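PDB 6V72: beta-lactamase II, which probably hydrolyses the amide bond of beta-lactam antibiotics to give substituted beta-amino acids, as a zinc-dependent class B metallo-beta-lactamase. Local coordinates for residues Leu64-Trp69 / Ala92-Ala97; Arg157-Gly162 / Asn169-Leu174. All coordinates share one frame; numbering follows the deposited sequence.

Contact 1: residues Leu64-Trp69 / Ala92-Ala97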
loop_
_atom_site.group_PDB
_atom_site.type_symbol
_atom_site.label_atom_id
_atom_site.label_comp_id
_atom_site.label_asym_id
_atom_site.label_seq_id
_atom_site.Cartn_x
_atom_site.Cartn_y
_atom_site.Cartn_z
ATOM N N LEU A 64 27.308 -6.787 -7.952
ATOM C CA LEU A 64 25.922 -7.168 -7.699
ATOM C C LEU A 64 25.154 -5.986 -7.120
ATOM O O LEU A 64 25.633 -5.331 -6.188
ATOM C CB LEU A 64 25.870 -8.350 -6.729
ATOM C CG LEU A 64 24.484 -8.897 -6.349
ATOM C CD1 LEU A 64 23.777 -9.447 -7.548
ATOM C CD2 LEU A 64 24.629 -9.944 -5.257
ATOM N N VAL A 65 23.975 -5.704 -7.681
ATOM C CA VAL A 65 23.043 -4.747 -7.088
ATOM C C VAL A 65 21.866 -5.547 -6.560
ATOM O O VAL A 65 21.121 -6.141 -7.345
ATOM C CB VAL A 65 22.566 -3.688 -8.091
ATOM C CG1 VAL A 65 21.540 -2.763 -7.386
ATOM C CG2 VAL A 65 23.754 -2.913 -8.668
ATOM N N ASP A 66 21.715 -5.557 -5.232
ATOM C CA ASP A 66 20.648 -6.208 -4.467
ATOM C C ASP A 66 20.720 -7.732 -4.490
ATOM O O ASP A 66 21.182 -8.356 -5.458
ATOM C CB ASP A 66 19.264 -5.711 -4.912
ATOM C CG ASP A 66 18.954 -4.335 -4.333
ATOM O OD1 ASP A 66 19.474 -4.047 -3.231
ATOM O OD2 ASP A 66 18.212 -3.545 -4.952
ATOM N N THR A 67 20.283 -8.335 -3.394
ATOM C CA THR A 67 20.177 -9.778 -3.327
ATOM C C THR A 67 18.853 -10.230 -3.945
ATOM O O THR A 67 17.989 -9.421 -4.301
ATOM C CB THR A 67 20.275 -10.258 -1.880
ATOM O OG1 THR A 67 19.118 -9.834 -1.157
ATOM C CG2 THR A 67 21.547 -9.729 -1.190
ATOM N N ALA A 68 18.704 -11.543 -4.089
ATOM C CA ALA A 68 17.408 -12.119 -4.420
ATOM C C ALA A 68 16.542 -12.192 -3.168
ATOM O O ALA A 68 16.943 -11.756 -2.090
ATOM C CB ALA A 68 17.588 -13.502 -5.037
ATOM N N TRP A 69 15.335 -12.753 -3.308
ATOM C CA TRP A 69 14.456 -12.888 -2.152
ATOM C C TRP A 69 15.089 -13.745 -1.065
ATOM O O TRP A 69 14.890 -13.491 0.128
ATOM C CB TRP A 69 13.125 -13.516 -2.551
ATOM C CG TRP A 69 12.136 -12.645 -3.281
ATOM C CD1 TRP A 69 11.752 -12.771 -4.583
ATOM C CD2 TRP A 69 11.336 -11.585 -2.734
ATOM N NE1 TRP A 69 10.788 -11.848 -4.891
ATOM C CE2 TRP A 69 10.511 -11.105 -3.777
ATOM C CE3 TRP A 69 11.244 -10.989 -1.475
ATOM C CZ2 TRP A 69 9.615 -10.056 -3.598
ATOM C CZ3 TRP A 69 10.342 -9.952 -1.300
ATOM C CH2 TRP A 69 9.553 -9.495 -2.357
ATOM N N ALA A 92 29.160 -5.953 -3.834
ATOM C CA ALA A 92 27.708 -5.879 -3.917
ATOM C C ALA A 92 27.247 -4.622 -3.204
ATOM O O ALA A 92 27.856 -4.189 -2.225
ATOM C CB ALA A 92 27.020 -7.086 -3.272
ATOM N N VAL A 93 26.148 -4.060 -3.679
ATOM C CA VAL A 93 25.527 -2.913 -3.033
ATOM C C VAL A 93 24.047 -3.228 -2.908
ATOM O O VAL A 93 23.450 -3.812 -3.822
ATOM C CB VAL A 93 25.778 -1.585 -3.799
ATOM C CG1 VAL A 93 25.280 -1.641 -5.256
ATOM C CG2 VAL A 93 25.114 -0.416 -3.058
ATOM N N VAL A 94 23.465 -2.912 -1.754
ATOM C CA VAL A 94 22.026 -3.070 -1.561
ATOM C C VAL A 94 21.377 -1.696 -1.516
ATOM O O VAL A 94 21.953 -0.732 -0.988
ATOM C CB VAL A 94 21.681 -3.888 -0.307
ATOM C CG1 VAL A 94 22.240 -5.293 -0.449
ATOM C CG2 VAL A 94 22.212 -3.206 0.944
ATOM N N THR A 95 20.196 -1.597 -2.111
ATOM C CA THR A 95 19.570 -0.290 -2.235
ATOM C C THR A 95 18.606 0.016 -1.101
ATOM O O THR A 95 18.165 1.161 -0.984
ATOM C CB THR A 95 18.830 -0.158 -3.570
ATOM O OG1 THR A 95 17.805 -1.164 -3.682
ATOM C CG2 THR A 95 19.812 -0.305 -4.735
ATOM N N HIS A 96 18.296 -0.957 -0.253
ATOM C CA HIS A 96 17.409 -0.731 0.877
ATOM C C HIS A 96 17.635 -1.866 1.854
ATOM O O HIS A 96 18.123 -2.935 1.474
ATOM C CB HIS A 96 15.948 -0.712 0.428
ATOM C CG HIS A 96 15.564 -1.934 -0.352
ATOM N ND1 HIS A 96 15.719 -2.024 -1.718
ATOM C CD2 HIS A 96 15.056 -3.126 0.047
ATOM C CE1 HIS A 96 15.320 -3.215 -2.129
ATOM N NE2 HIS A 96 14.914 -3.904 -1.079
ATOM N N ALA A 97 17.275 -1.639 3.113
ATOM C CA ALA A 97 17.469 -2.700 4.113
ATOM C C ALA A 97 16.440 -3.802 3.930
ATOM O O ALA A 97 15.257 -3.531 3.740
ATOM C CB ALA A 97 17.391 -2.146 5.519
#

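Contact 2: residues Arg157-Gly162 / Asn169-Leu174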
loop_
_atom_site.group_PDB
_atom_site.type_symbol
_atom_site.label_atom_id
_atom_site.label_comp_id
_atom_site.label_asym_id
_atom_site.label_seq_id
_atom_site.Cartn_x
_atom_site.Cartn_y
_atom_site.Cartn_z
ATOM N N ARG A 157 27.119 4.306 -10.709
ATOM C CA ARG A 157 27.162 5.564 -9.979
ATOM C C ARG A 157 26.071 5.514 -8.924
ATOM O O ARG A 157 24.892 5.338 -9.250
ATOM C CB ARG A 157 26.988 6.747 -10.922
ATOM C CG ARG A 157 28.105 6.826 -11.964
ATOM C CD ARG A 157 29.470 7.051 -11.343
ATOM N NE ARG A 157 30.432 7.476 -12.360
ATOM C CZ ARG A 157 31.488 6.765 -12.756
ATOM N NH1 ARG A 157 32.271 7.244 -13.705
ATOM N NH2 ARG A 157 31.779 5.598 -12.196
ATOM N N LEU A 158 26.468 5.625 -7.666
ATOM C CA LEU A 158 25.542 5.501 -6.541
ATOM C C LEU A 158 25.022 6.869 -6.115
ATOM O O LEU A 158 25.813 7.794 -5.913
ATOM C CB LEU A 158 26.249 4.863 -5.351
ATOM C CG LEU A 158 26.426 3.359 -5.313
ATOM C CD1 LEU A 158 26.831 2.771 -6.620
ATOM C CD2 LEU A 158 27.466 3.093 -4.240
ATOM N N TYR A 159 23.704 6.978 -5.938
ATOM C CA TYR A 159 23.058 8.254 -5.656
ATOM C C TYR A 159 22.027 8.086 -4.546
ATOM O O TYR A 159 21.122 7.246 -4.653
ATOM C CB TYR A 159 22.377 8.806 -6.921
ATOM C CG TYR A 159 21.757 10.162 -6.680
ATOM C CD1 TYR A 159 22.548 11.288 -6.510
ATOM C CD2 TYR A 159 20.372 10.314 -6.610
ATOM C CE1 TYR A 159 21.979 12.526 -6.279
ATOM C CE2 TYR A 159 19.798 11.531 -6.380
ATOM C CZ TYR A 159 20.593 12.641 -6.216
ATOM O OH TYR A 159 19.998 13.881 -5.992
ATOM N N TYR A 160 22.149 8.902 -3.500
ATOM C CA TYR A 160 21.162 8.923 -2.424
ATOM C C TYR A 160 20.216 10.076 -2.696
ATOM O O TYR A 160 20.643 11.239 -2.615
ATOM C CB TYR A 160 21.837 9.105 -1.059
ATOM C CG TYR A 160 20.835 9.313 0.053
ATOM C CD1 TYR A 160 19.778 8.420 0.244
ATOM C CD2 TYR A 160 20.928 10.410 0.895
ATOM C CE1 TYR A 160 18.863 8.610 1.250
ATOM C CE2 TYR A 160 19.999 10.606 1.906
ATOM C CZ TYR A 160 18.966 9.700 2.074
ATOM O OH TYR A 160 18.028 9.884 3.080
ATOM N N PRO A 161 18.942 9.820 -3.034
ATOM C CA PRO A 161 18.035 10.910 -3.421
ATOM C C PRO A 161 17.320 11.564 -2.259
ATOM O O PRO A 161 16.650 12.583 -2.472
ATOM C CB PRO A 161 17.023 10.195 -4.324
ATOM C CG PRO A 161 16.875 8.813 -3.661
ATOM C CD PRO A 161 18.333 8.486 -3.242
ATOM N N GLY A 162 17.423 11.018 -1.056
ATOM C CA GLY A 162 16.587 11.423 0.055
ATOM C C GLY A 162 15.591 10.336 0.408
ATOM O O GLY A 162 15.454 9.324 -0.284
ATOM N N ASN A 169 16.821 4.735 1.416
ATOM C CA ASN A 169 16.897 4.083 0.108
ATOM C C ASN A 169 17.877 4.793 -0.821
ATOM O O ASN A 169 17.980 6.021 -0.816
ATOM C CB ASN A 169 15.494 3.978 -0.538
ATOM C CG ASN A 169 14.693 5.287 -0.581
ATOM O OD1 ASN A 169 15.239 6.398 -0.563
ATOM N ND2 ASN A 169 13.395 5.139 -0.695
ATOM N N ILE A 170 18.629 4.007 -1.606
ATOM C CA ILE A 170 19.551 4.578 -2.583
ATOM C C ILE A 170 19.240 4.038 -3.978
ATOM O O ILE A 170 18.438 3.127 -4.162
ATOM C CB ILE A 170 21.031 4.342 -2.215
ATOM C CG1 ILE A 170 21.361 2.843 -2.227
ATOM C CG2 ILE A 170 21.354 4.980 -0.845
ATOM C CD1 ILE A 170 22.879 2.556 -2.031
ATOM N N THR A 171 19.880 4.649 -4.975
ATOM C CA THR A 171 19.673 4.312 -6.380
ATOM C C THR A 171 21.030 4.184 -7.059
ATOM O O THR A 171 22.051 4.654 -6.543
ATOM C CB THR A 171 18.833 5.378 -7.092
ATOM O OG1 THR A 171 19.548 6.621 -7.092
ATOM C CG2 THR A 171 17.480 5.566 -6.391
ATOM N N VAL A 172 21.055 3.522 -8.222
ATOM C CA VAL A 172 22.296 3.396 -8.980
ATOM C C VAL A 172 22.017 3.650 -10.453
ATOM O O VAL A 172 20.910 3.431 -10.949
ATOM C CB VAL A 172 22.978 2.023 -8.768
ATOM C CG1 VAL A 172 23.218 1.763 -7.282
ATOM C CG2 VAL A 172 22.115 0.926 -9.366
ATOM N N GLY A 173 23.033 4.123 -11.162
ATOM C CA GLY A 173 22.880 4.389 -12.573
ATOM C C GLY A 173 24.120 3.970 -13.336
ATOM O O GLY A 173 25.219 3.860 -12.783
ATOM N N LEU A 174 23.909 3.761 -14.642
ATOM C CA LEU A 174 24.965 3.526 -15.623
ATOM C C LEU A 174 24.758 4.563 -16.716
ATOM O O LEU A 174 24.144 4.275 -17.758
ATOM C CB LEU A 174 24.900 2.117 -16.199
ATOM C CG LEU A 174 25.206 1.030 -15.163
ATOM C CD1 LEU A 174 24.731 -0.341 -15.650
ATOM C CD2 LEU A 174 26.690 1.011 -14.821
#

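Contact 1: residues Leu64-Trp69 / Ala92-Ala97
Asp66, its CG anti to the carbonyl carbon (chi1 -78°), carries its carboxylate across to Thr95 and uses both oxygens. OD1 accepts the backbone N-H of Thr95 at 2.8 Å on its syn side, 20° out of the carboxylate plane, while OD2 takes the hydroxyl OG1 of Thr95 at 2.7 Å on its syn lone pair. Thr95 OG1 in turn accepts the N-H of His96 ND1 (3.0 Å), 27° out of the imidazole plane; this bond holds the ring, and Asp66 grips OG1 as an outer-shell partner of a zinc ligand. Two backbone bonds precede this grip: Val93 N to Leu64 O, and Asp66 N to Val93 O. They join parallel strands 61-65 and 89-93 of a beta-alpha-beta unit whose crossover is helix 71-84, and the polar network forms at their C-terminal ends, within the metallo-beta-lactamase fold. His96 binds zinc in another structure of this protein; here no zinc is bound to it, and its side chain touches Cys184. Among apolar contacts, Leu64 CB meets Ala92 CB at 3.9 Å on the face toward Ile77 of the helix; on the other, Val65 CG2 lies beside Val93 CG1 and Val65 CG1 touches Thr95 CG2 (4.0 Å).

Contact 2: residues Arg157-Gly162 / Asn169-Leu174
Tyr159 and Thr171 form a hydrogen-bonded pair of the antiparallel hairpin made by strands 157-159 and 171-174. Tyr159 N donates to Thr171 O, and Tyr159 O takes two donors from the same residue: Thr171 N at 2.9 Å and the hydroxyl OG1 at 3.0 Å. OG1 comes in tilted 32° from the carbonyl plane. With OG1 set between the backbone N and the carbonyl carbon (chi1 64°), the hydroxyl turns back to the opposing strand and also lies at the edge of the Tyr159 ring, in its plane. Two residues earlier in strand 157-159, Arg157 makes the other hydrogen-bonded pair with Gly173. Arg157 N reaches Gly173 O at 2.8 Å and nearly straight (170°), and Gly173 N returns to Arg157 O. Between these pairs Leu158 and Val172 face each other without mutual backbone bonds; their backbones bond outward, to Ala145 and Phe181, as that of Tyr160 does to Gly143. Their side chains run side by side, CD1 of Leu158 against CG1 of Val172 at 3.8 Å. Beyond the strands the pairing stops. Asn169 O points at the edge of the Tyr160 ring, 3.2 Å from CD1, and no hydrogen-bond partner for this buried oxygen is found in the model. Gly162 N sits over the centre of one face of that ring, whose hydroxyl is bonded to Arg167 O in the intervening loop. Outside the hairpin, Pro161 O accepts a hydrogen bond from Asn211 ND2. Helix 205-215 packs on the face bearing Tyr159 and Thr171, through Asn211, Ala215 and Phe212, whereas Leu158 and Ile170 rest on Ile137 of strand 135-139; strand 179-181 continues the sheet beyond 171-174.

Contact 1 comes first along the chain and closes before contact 2 opens; their centres lie 12 Å apart. Each belongs to a different mixed sheet: contact 1 joins neighbouring strands inside the larger one, contact 2 strands 157-159 and 171-174, neighbours in the smaller. The two meet where Thr95 O probably accepts a hydrogen bond from Ile170 N at 3.0 Å, and Ile170 CD1 packs on Val93 CG2. This places the loop after strand 89-93 beside the end of the loop that joins 157-159 to 171-174, bringing His96 and His165, zinc ligands in another structure of this protein, into one region, as expected of the alpha-beta/beta-alpha sandwich of this superfamily.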